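Local coordinates for protein mannonate dehydratase (PDB 3BDK) that probably catalyses the dehydration of D-mannonate to 2-dehydro-3-deoxy-D-gluconate, using iron(II) or manganese(II), in the pentose and glucuronate interconversion pathway, at residues Ile218-Pro223 with Gly259-Asp264; Pro127-Thr132 with Leu230-Thr235; Ile254-Gly259 with Ala271-Ala276. All blocks are in the same frame, centred on the assembly; numbering follows the deposited sequence.

Overall arrangement
The three contacts lie along adjacent strands of a xylose isomerase-like TIM barrel, 120-123, 215-218 and 252-257. Contact 1, at the metal, lies between the others, its centre about 10 Å from each of theirs. Contacts 2 and 3 are about 18 Å apart between centres and do not touch. Along the chain, contact 2 closes before contact 3 opens, whereas the segments of contact 1 alternate with those of both. D221 ties contact 1 to the 230-235 loop, and G259 with helix 258-262 belongs to contacts 1 and 3. Loop packing next to the sugar pocket is thereby joined, through the metal-binding loop, to the strand-helix packing of the barrel wall.

Contact 1 of 3, residues Ile218-Pro223 with Gly259-Asp264; sequences IHPDDP and GSYASD. With MN (manganese (II) ion), chain D; DNO (D-mannose), chain C.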
loop_
_atom_site.group_PDB
_atom_site.type_symbol
_atom_site.label_atom_id
_atom_site.label_comp_id
_atom_site.label_asym_id
_atom_site.label_seq_id
_atom_site.Cartn_x
_atom_site.Cartn_y
_atom_site.Cartn_z
ATOM N N ILE A 218 26.349 -0.025 4.217
ATOM C CA ILE A 218 26.486 1.116 5.115
ATOM C C ILE A 218 25.310 2.077 4.970
ATOM O O ILE A 218 25.073 2.624 3.893
ATOM C CB ILE A 218 27.797 1.882 4.858
ATOM C CG1 ILE A 218 27.927 3.056 5.831
ATOM C CG2 ILE A 218 27.858 2.367 3.418
ATOM C CD1 ILE A 218 30.259 3.763 6.224
ATOM N N HIS A 219 24.578 2.277 6.060
ATOM C CA HIS A 219 23.502 3.261 6.090
ATOM C C HIS A 219 24.049 4.679 5.970
ATOM O O HIS A 219 24.890 5.100 6.765
ATOM C CB HIS A 219 22.684 3.119 7.375
ATOM C CG HIS A 219 21.332 3.759 7.303
ATOM N ND1 HIS A 219 21.127 5.098 7.558
ATOM C CD2 HIS A 219 20.116 3.243 7.005
ATOM C CE1 HIS A 219 19.844 5.379 7.420
ATOM N NE2 HIS A 219 19.209 4.272 7.085
ATOM N N PRO A 220 23.565 5.411 4.972
ATOM C CA PRO A 220 24.108 6.736 4.655
ATOM C C PRO A 220 23.902 7.721 5.801
ATOM O O PRO A 220 23.178 7.420 6.749
ATOM C CB PRO A 220 23.284 7.165 3.439
ATOM C CG PRO A 220 21.990 6.450 3.599
ATOM C CD PRO A 220 22.327 5.127 4.227
ATOM N N ASP A 221 24.538 8.885 5.708
ATOM C CA ASP A 221 24.479 9.877 6.776
ATOM C C ASP A 221 23.153 10.628 6.759
ATOM O O ASP A 221 22.704 11.092 5.711
ATOM C CB ASP A 221 25.644 10.862 6.655
ATOM C CG ASP A 221 26.875 10.404 7.409
ATOM O OD1 ASP A 221 27.933 11.057 7.277
ATOM O OD2 ASP A 221 26.788 9.392 8.135
ATOM N N ASP A 222 22.529 10.744 7.927
ATOM C CA ASP A 222 21.122 11.113 8.011
ATOM C C ASP A 222 20.889 12.159 9.097
ATOM O O ASP A 222 20.747 11.824 10.273
ATOM C CB ASP A 222 20.258 9.878 8.277
ATOM C CG ASP A 222 18.817 10.230 8.590
ATOM O OD1 ASP A 222 18.415 11.384 8.328
ATOM O OD2 ASP A 222 18.087 9.354 9.098
ATOM N N PRO A 223 20.851 13.425 8.694
ATOM C CA PRO A 223 20.923 13.784 7.274
ATOM C C PRO A 223 22.363 13.827 6.774
ATOM O O PRO A 223 23.292 13.602 7.549
ATOM C CB PRO A 223 20.313 15.186 7.242
ATOM C CG PRO A 223 20.589 15.741 8.594
ATOM C CD PRO A 223 20.502 14.578 9.541
ATOM N N GLY A 259 15.853 8.082 0.777
ATOM C CA GLY A 259 15.302 9.132 1.613
ATOM C C GLY A 259 16.370 9.965 2.287
ATOM O O GLY A 259 16.272 11.205 2.344
ATOM N N SER A 260 17.388 9.288 2.821
ATOM C CA SER A 260 18.478 9.967 3.523
ATOM C C SER A 260 19.227 10.818 2.544
ATOM O O SER A 260 19.449 11.994 2.793
ATOM C CB SER A 260 19.431 8.973 4.189
ATOM O OG SER A 260 18.932 8.575 5.468
ATOM N N TYR A 261 19.582 10.228 1.408
ATOM C CA TYR A 261 20.248 10.955 0.348
ATOM C C TYR A 261 19.428 12.093 -0.261
ATOM O O TYR A 261 19.996 13.135 -0.581
ATOM C CB TYR A 261 20.728 10.015 -0.746
ATOM C CG TYR A 261 21.950 9.213 -0.368
ATOM C CD1 TYR A 261 21.962 7.823 -0.491
ATOM C CD2 TYR A 261 23.102 9.842 0.088
ATOM C CE1 TYR A 261 23.086 7.090 -0.157
ATOM C CE2 TYR A 261 24.219 9.119 0.432
ATOM C CZ TYR A 261 24.210 7.743 0.315
ATOM O OH TYR A 261 25.337 7.024 0.677
ATOM N N ALA A 262 18.116 11.927 -0.434
ATOM C CA ALA A 262 17.340 13.001 -1.099
ATOM C C ALA A 262 17.022 14.172 -0.192
ATOM O O ALA A 262 16.509 15.190 -0.638
ATOM C CB ALA A 262 16.055 12.470 -1.721
ATOM N N SER A 263 17.328 14.007 1.084
ATOM C CA SER A 263 17.125 15.054 2.097
ATOM C C SER A 263 18.008 16.232 1.798
ATOM O O SER A 263 17.695 17.336 2.177
ATOM C CB SER A 263 17.401 14.503 3.488
ATOM O OG SER A 263 16.494 13.436 3.731
ATOM N N ASP A 264 19.101 15.980 1.084
ATOM C CA ASP A 264 19.868 17.046 0.479
ATOM C C ASP A 264 19.562 17.210 -1.023
ATOM O O ASP A 264 20.013 16.411 -1.835
ATOM C CB ASP A 264 21.371 16.815 0.674
ATOM C CG ASP A 264 22.191 18.070 0.396
ATOM O OD1 ASP A 264 21.992 18.709 -0.659
ATOM O OD2 ASP A 264 23.026 18.431 1.253
HETATM MN MN MN D . 16.901 3.921 7.919
HETATM C C1 DNO C . 17.081 6.326 11.431
HETATM C C2 DNO C . 16.464 4.918 11.381
HETATM C C3 DNO C . 16.477 4.146 12.737
HETATM C C4 DNO C . 17.803 3.905 13.529
HETATM C C5 DNO C . 19.113 3.575 12.752
HETATM C C6 DNO C . 20.035 2.723 13.634
HETATM O O1 DNO C . 16.944 7.102 10.484
HETATM O O2 DNO C . 17.061 4.148 10.321
HETATM O O3 DNO C . 15.887 2.866 12.526
HETATM O O4 DNO C . 18.013 4.988 14.445
HETATM O O5 DNO C . 18.893 2.865 11.523
HETATM O O6 DNO C . 20.995 3.569 14.272
#
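Where the loop leaving strand 215-218 passes the short helix 258-262, D222 and S260 bring their CA atoms to 5.3 Å, the nearest backbone approach of the two segments. The closest side-chain packing is between P220 and Y261: P220 CB rests over one face of the Y261 ring, 3.7 Å from its centroid and displaced toward the rim beside CZ. With CB 27° off the ring normal, this is a CH-pi contact. The same proline turns its CG to S260 CB at 3.6 Å, so it is wedged against two successive helix residues. S260 turns its OG roughly at right angles to that contact, to 3.4 Å from D222 CB; the hydroxyl also has a weak hydrogen bond with R288.

H219 carries the loop to the metal. Its ring swings anti to the backbone N (chi1 -161°), and NE2 reaches the manganese at 2.5 Å, while ND1 donates to P220 O in the carbonyl plane, on a lone pair, 29° out of the imidazole plane. Held at both nitrogens, with P220 CD against one face, the imidazole has its rotation fixed. H286 and D330 also bind the metal, and DNO O2 coordinates it at 2.4 Å, so the metal bridges the loop and the substrate analogue. D222 OD2 lies 2.9 Å from DNO O1, and its OD1 forms a salt bridge with R133, which probably steadies the carboxylate in the pocket.

D221 OD1 accepts from the backbone N of I234, in the 230-235 loop. I218 continues the parallel sheet by pairing with strand 252-257, and the Y261 ring is lodged against M256 of that strand, V240 of helix 237-245 and M272 of helix 269-278.

Contact 2 of 3, residues Pro127-Thr132 with Leu230-Thr235; sequences PVFDWT and LPRIIT. With DNO (D-mannose), chain C.
P127 and R232 make the first shell, with the arginine's guanidinium brought against the proline's carbonyl. R232 NH2 donates to P127 O at 3.1 Å with an N-H...O angle of 153°, the oxygen lying near the guanidinium plane and the donor tilted from the carbonyl plane. NH1 adds a weak bond to the same oxygen, which is therefore gripped by both terminal nitrogens. NH2 also makes an almost straight bond, 174°, to P231 O of its own loop, coming from above that carbonyl's plane. A bend at chi2 folds the arginine back toward this carbonyl, and the two loops are fastened through one guanidinium. P127 CG packs on P231 O at 3.3 Å, and the two proline rings meet at their CG atoms.

Beside the guanidinium, L230 makes the apolar contacts. It sends CD2 to V128 CG2 at 3.5 Å and CD1 to F129 CE1 at 3.8 Å, its chain crossing both at about a right angle. V128 CG1 in turn sits over the centre of the F129 ring. That ring and the guanidinium stand 81° apart, with R232 NH1 at the ring edge.

Farther out, the 127-132 loop reaches the sugar. W131 NE1 lies 2.9 Å from DNO O4, which approaches the indole at its edge, and D130 OD1 is 2.9 Å from DNO O6. D130 OD2 is hydrogen-bonded to N124. R232 thus holds P127, three and four residues before D130 and W131 of the ligand pocket; this probably helps to place them.

Y185 of helix 176-187 touches P127, V128 and L230, and helix 191-210 meets P127 and I233 through L194, so both helices back the two loops, which follow strands 120-123 and 215-218.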
loop_
_atom_site.group_PDB
_atom_site.type_symbol
_atom_site.label_atom_id
_atom_site.label_comp_id
_atom_site.label_asym_id
_atom_site.label_seq_id
_atom_site.Cartn_x
_atom_site.Cartn_y
_atom_site.Cartn_z
ATOM N N PRO A 127 29.305 10.100 13.435
ATOM C CA PRO A 127 29.663 10.589 14.749
ATOM C C PRO A 127 28.426 10.912 15.556
ATOM O O PRO A 127 27.456 11.422 14.992
ATOM C CB PRO A 127 30.409 11.873 14.435
ATOM C CG PRO A 127 31.019 11.627 13.104
ATOM C CD PRO A 127 30.078 10.752 12.363
ATOM N N VAL A 128 28.466 10.569 16.846
ATOM C CA VAL A 128 27.524 11.008 17.870
ATOM C C VAL A 128 26.105 10.425 17.774
ATOM O O VAL A 128 25.731 9.581 18.586
ATOM C CB VAL A 128 27.482 12.554 17.998
ATOM C CG1 VAL A 128 26.827 12.955 19.302
ATOM C CG2 VAL A 128 28.869 13.131 17.946
ATOM N N PHE A 129 25.318 10.882 16.801
ATOM C CA PHE A 129 23.929 10.445 16.632
ATOM C C PHE A 129 23.806 9.595 15.379
ATOM O O PHE A 129 24.655 9.689 14.497
ATOM C CB PHE A 129 22.992 11.647 16.468
ATOM C CG PHE A 129 23.294 12.797 17.388
ATOM C CD1 PHE A 129 24.084 13.857 16.956
ATOM C CD2 PHE A 129 22.778 12.827 18.678
ATOM C CE1 PHE A 129 24.372 14.933 17.804
ATOM C CE2 PHE A 129 23.061 13.888 19.530
ATOM C CZ PHE A 129 23.863 14.947 19.090
ATOM N N ASP A 130 22.737 8.791 15.295
ATOM C CA ASP A 130 22.434 8.045 14.068
ATOM C C ASP A 130 21.388 8.717 13.177
ATOM O O ASP A 130 21.133 8.287 12.043
ATOM C CB ASP A 130 21.994 6.636 14.405
ATOM C CG ASP A 130 22.996 5.914 15.262
ATOM O OD1 ASP A 130 22.538 5.151 16.155
ATOM O OD2 ASP A 130 24.226 6.122 15.046
ATOM N N TRP A 131 20.785 9.768 13.708
ATOM C CA TRP A 131 19.881 10.619 12.957
ATOM C C TRP A 131 19.546 11.809 13.846
ATOM O O TRP A 131 19.797 11.790 15.054
ATOM C CB TRP A 131 18.611 9.858 12.555
ATOM C CG TRP A 131 17.914 9.207 13.713
ATOM C CD1 TRP A 131 18.118 7.951 14.185
ATOM C CD2 TRP A 131 16.920 9.796 14.565
ATOM N NE1 TRP A 131 17.308 7.707 15.269
ATOM C CE2 TRP A 131 16.566 8.822 15.528
ATOM C CE3 TRP A 131 16.293 11.050 14.608
ATOM C CZ2 TRP A 131 15.603 9.057 16.521
ATOM C CZ3 TRP A 131 15.333 11.284 15.609
ATOM C CH2 TRP A 131 15.002 10.292 16.544
ATOM N N THR A 132 18.971 12.838 13.246
ATOM C CA THR A 132 18.580 14.023 13.975
ATOM C C THR A 132 17.294 14.531 13.350
ATOM O O THR A 132 17.212 14.711 12.130
ATOM C CB THR A 132 19.680 15.076 13.860
ATOM O OG1 THR A 132 20.876 14.573 14.464
ATOM C CG2 THR A 132 19.287 16.398 14.524
ATOM N N LEU A 230 29.612 18.956 13.720
ATOM C CA LEU A 230 30.120 17.589 13.638
ATOM C C LEU A 230 30.336 17.172 12.196
ATOM O O LEU A 230 29.581 17.583 11.331
ATOM C CB LEU A 230 29.128 16.614 14.223
ATOM C CG LEU A 230 28.768 16.621 15.682
ATOM C CD1 LEU A 230 27.537 15.699 15.851
ATOM C CD2 LEU A 230 29.965 16.153 16.479
ATOM N N PRO A 231 31.350 16.329 11.927
ATOM C CA PRO A 231 31.615 15.939 10.549
ATOM C C PRO A 231 30.723 14.771 10.054
ATOM O O PRO A 231 30.281 13.948 10.869
ATOM C CB PRO A 231 33.087 15.531 10.606
ATOM C CG PRO A 231 33.219 14.921 11.923
ATOM C CD PRO A 231 32.318 15.707 12.850
ATOM N N ARG A 232 30.443 14.734 8.745
ATOM C CA ARG A 232 29.717 13.635 8.117
ATOM C C ARG A 232 30.370 13.356 6.796
ATOM O O ARG A 232 30.752 14.289 6.098
ATOM C CB ARG A 232 28.261 13.996 7.861
ATOM C CG ARG A 232 27.293 13.644 8.977
ATOM C CD ARG A 232 27.271 14.687 10.106
ATOM N NE ARG A 232 26.279 14.320 11.115
ATOM C CZ ARG A 232 26.537 13.675 12.259
ATOM N NH1 ARG A 232 25.538 13.384 13.095
ATOM N NH2 ARG A 232 27.775 13.326 12.591
ATOM N N ILE A 233 30.508 12.079 6.437
ATOM C CA ILE A 233 31.182 11.737 5.188
ATOM C C ILE A 233 30.348 10.901 4.215
ATOM O O ILE A 233 30.584 10.921 2.991
ATOM C CB ILE A 233 32.598 11.107 5.409
ATOM C CG1 ILE A 233 32.536 9.872 6.332
ATOM C CG2 ILE A 233 33.585 12.164 5.907
ATOM C CD1 ILE A 233 33.868 9.137 6.459
ATOM N N ILE A 234 29.370 10.172 4.725
ATOM C CA ILE A 234 28.567 9.368 3.833
ATOM C C ILE A 234 27.362 10.195 3.441
ATOM O O ILE A 234 26.268 10.051 3.980
ATOM C CB ILE A 234 28.250 7.961 4.412
ATOM C CG1 ILE A 234 29.502 7.393 5.102
ATOM C CG2 ILE A 234 27.863 7.012 3.301
ATOM C CD1 ILE A 234 30.736 7.252 4.156
ATOM N N THR A 235 27.594 11.065 2.475
ATOM C CA THR A 235 26.715 12.190 2.238
ATOM C C THR A 235 26.247 12.349 0.772
ATOM O O THR A 235 25.300 13.091 0.524
ATOM C CB THR A 235 27.396 13.525 2.764
ATOM O OG1 THR A 235 28.621 13.762 2.070
ATOM C CG2 THR A 235 27.693 13.471 4.264
HETATM C C1 DNO C . 17.081 6.326 11.431
HETATM C C2 DNO C . 16.464 4.918 11.381
HETATM C C3 DNO C . 16.477 4.146 12.737
HETATM C C4 DNO C . 17.803 3.905 13.529
HETATM C C5 DNO C . 19.113 3.575 12.752
HETATM C C6 DNO C . 20.035 2.723 13.634
HETATM O O1 DNO C . 16.944 7.102 10.484
HETATM O O2 DNO C . 17.061 4.148 10.321
HETATM O O3 DNO C . 15.887 2.866 12.526
HETATM O O4 DNO C . 18.013 4.988 14.445
HETATM O O5 DNO C . 18.893 2.865 11.523
HETATM O O6 DNO C . 20.995 3.569 14.272
#

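Contact 3 of 3, residues Ile254-Gly259 with Ala271-Ala276; sequences ITMCVG and AMTEYA
M256, on strand 254-257, and T273, on helix 271-276, mark the closest backbone approach, 6.9 Å between CA atoms, in a nearly antiparallel pairing: the short axes run at 153° to each other and come within 9.9 Å. A barrel strand here packs against helix 269-278, which comes after the short helix 258-262 and before strand 282-286.

The apolar contacts come first. M256 leaves the strand with CG anti to the backbone N, then bends at chi2 and chi3 (45° and 72°), which turns the methyl CE onto the helix backbone at M272, 3.8 Å from its C atom. The same methyl lies 3.9 Å from M272 CB. Two residues earlier, on the same face of the strand, I254 extends CD1 to A276 CB at 3.9 Å, meeting the helix one turn further along.

The remaining contacts gather at one hydroxyl. T273 OG1 sits alongside the bent methionine, 3.5 Å from M256 CG and 3.6 Å from SD, and 3.8 Å from V258 CG1, at the start of helix 258-262. Its hydrogen bond to V269 O, one turn back in its own helix, satisfies the buried hydroxyl among these apolar atoms.

Strand 252-257 pairs on one side with strand 215-218, through T255 and I218, and on the other with strand 282-286, through I254 and M256. C257, at the N-cap position of helix 258-262, takes no part in the contact with helix 269-278 and touches H286 and D330, both manganese ligands. Outside the sheet, helix 237-245 touches M272 and Y275, while helix 311-320 reaches V258 through M311 and T273 through L317.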
loop_
_atom_site.group_PDB
_atom_site.type_symbol
_atom_site.label_atom_id
_atom_site.label_comp_id
_atom_site.label_asym_id
_atom_site.label_seq_id
_atom_site.Cartn_x
_atom_site.Cartn_y
_atom_site.Cartn_z
ATOM N N ILE A 254 26.646 -0.582 0.145
ATOM C CA ILE A 254 25.832 0.439 0.782
ATOM C C ILE A 254 24.412 -0.062 1.016
ATOM O O ILE A 254 23.945 -1.038 0.399
ATOM C CB ILE A 254 25.761 1.718 -0.084
ATOM C CG1 ILE A 254 25.120 1.408 -1.442
ATOM C CG2 ILE A 254 27.154 2.336 -0.250
ATOM C CD1 ILE A 254 24.953 2.588 -2.327
ATOM N N THR A 255 23.746 0.610 1.941
ATOM C CA THR A 255 22.319 0.635 1.963
ATOM C C THR A 255 21.925 1.927 1.257
ATOM O O THR A 255 22.155 3.025 1.781
ATOM C CB THR A 255 21.808 0.654 3.390
ATOM O OG1 THR A 255 22.201 -0.553 4.045
ATOM C CG2 THR A 255 20.311 0.760 3.397
ATOM N N MET A 256 21.357 1.793 0.057
ATOM C CA MET A 256 20.796 2.927 -0.674
ATOM C C MET A 256 19.485 3.403 -0.030
ATOM O O MET A 256 18.394 2.998 -0.432
ATOM C CB MET A 256 20.567 2.565 -2.139
ATOM C CG MET A 256 19.852 3.679 -2.968
ATOM S SD MET A 256 20.437 5.407 -2.738
ATOM C CE MET A 256 22.019 5.331 -3.588
ATOM N N CYS A 257 19.594 4.245 0.990
ATOM C CA CYS A 257 18.402 4.831 1.589
ATOM C C CYS A 257 18.151 6.101 0.804
ATOM O O CYS A 257 18.675 7.170 1.140
ATOM C CB CYS A 257 18.611 5.112 3.086
ATOM S SG CYS A 257 17.252 5.973 3.882
ATOM N N VAL A 258 17.397 5.969 -0.282
ATOM C CA VAL A 258 17.059 7.108 -1.124
ATOM C C VAL A 258 16.531 8.323 -0.346
ATOM O O VAL A 258 16.741 9.457 -0.773
ATOM C CB VAL A 258 16.068 6.746 -2.278
ATOM C CG1 VAL A 258 16.711 5.819 -3.265
ATOM C CG2 VAL A 258 14.742 6.179 -1.749
ATOM N N GLY A 259 15.853 8.082 0.777
ATOM C CA GLY A 259 15.302 9.132 1.613
ATOM C C GLY A 259 16.370 9.965 2.287
ATOM O O GLY A 259 16.272 11.205 2.344
ATOM N N ALA A 271 20.354 8.956 -10.126
ATOM C CA ALA A 271 21.686 8.724 -10.663
ATOM C C ALA A 271 22.509 7.913 -9.667
ATOM O O ALA A 271 23.227 7.004 -10.054
ATOM C CB ALA A 271 22.368 10.033 -10.989
ATOM N N MET A 272 22.381 8.234 -8.383
ATOM C CA MET A 272 23.164 7.568 -7.361
ATOM C C MET A 272 22.814 6.081 -7.266
ATOM O O MET A 272 23.686 5.202 -7.112
ATOM C CB MET A 272 22.944 8.239 -6.014
ATOM C CG MET A 272 23.964 9.305 -5.694
ATOM S SD MET A 272 23.872 9.691 -3.947
ATOM C CE MET A 272 22.485 10.800 -3.983
ATOM N N THR A 273 21.515 5.825 -7.370
ATOM C CA THR A 273 20.983 4.481 -7.401
ATOM C C THR A 273 21.572 3.735 -8.597
ATOM O O THR A 273 22.215 2.708 -8.405
ATOM C CB THR A 273 19.455 4.532 -7.362
ATOM O OG1 THR A 273 19.069 5.009 -6.069
ATOM C CG2 THR A 273 18.828 3.164 -7.598
ATOM N N GLU A 274 21.411 4.271 -9.808
ATOM C CA GLU A 274 21.969 3.609 -10.989
ATOM C C GLU A 274 23.491 3.390 -10.904
ATOM O O GLU A 274 23.965 2.240 -10.996
ATOM C CB GLU A 274 21.586 4.332 -12.275
ATOM C CG GLU A 274 22.045 3.626 -13.530
ATOM C CD GLU A 274 21.217 3.982 -14.759
ATOM O OE1 GLU A 274 20.789 5.158 -14.927
ATOM O OE2 GLU A 274 20.992 3.050 -15.572
ATOM N N TYR A 275 24.260 4.464 -10.704
ATOM C CA TYR A 275 25.703 4.311 -10.545
ATOM C C TYR A 275 26.063 3.062 -9.725
ATOM O O TYR A 275 26.871 2.244 -10.166
ATOM C CB TYR A 275 26.387 5.556 -9.927
ATOM C CG TYR A 275 27.820 5.250 -9.574
ATOM C CD1 TYR A 275 28.827 5.282 -10.549
ATOM C CD2 TYR A 275 28.157 4.850 -8.287
ATOM C CE1 TYR A 275 30.141 4.942 -10.241
ATOM C CE2 TYR A 275 29.475 4.510 -7.956
ATOM C CZ TYR A 275 30.462 4.554 -8.939
ATOM O OH TYR A 275 31.761 4.210 -8.588
ATOM N N ALA A 276 25.459 2.931 -8.541
ATOM C CA ALA A 276 25.835 1.915 -7.570
ATOM C C ALA A 276 25.400 0.531 -7.988
ATOM O O ALA A 276 26.020 -0.466 -7.606
ATOM C CB ALA A 276 25.250 2.250 -6.229
#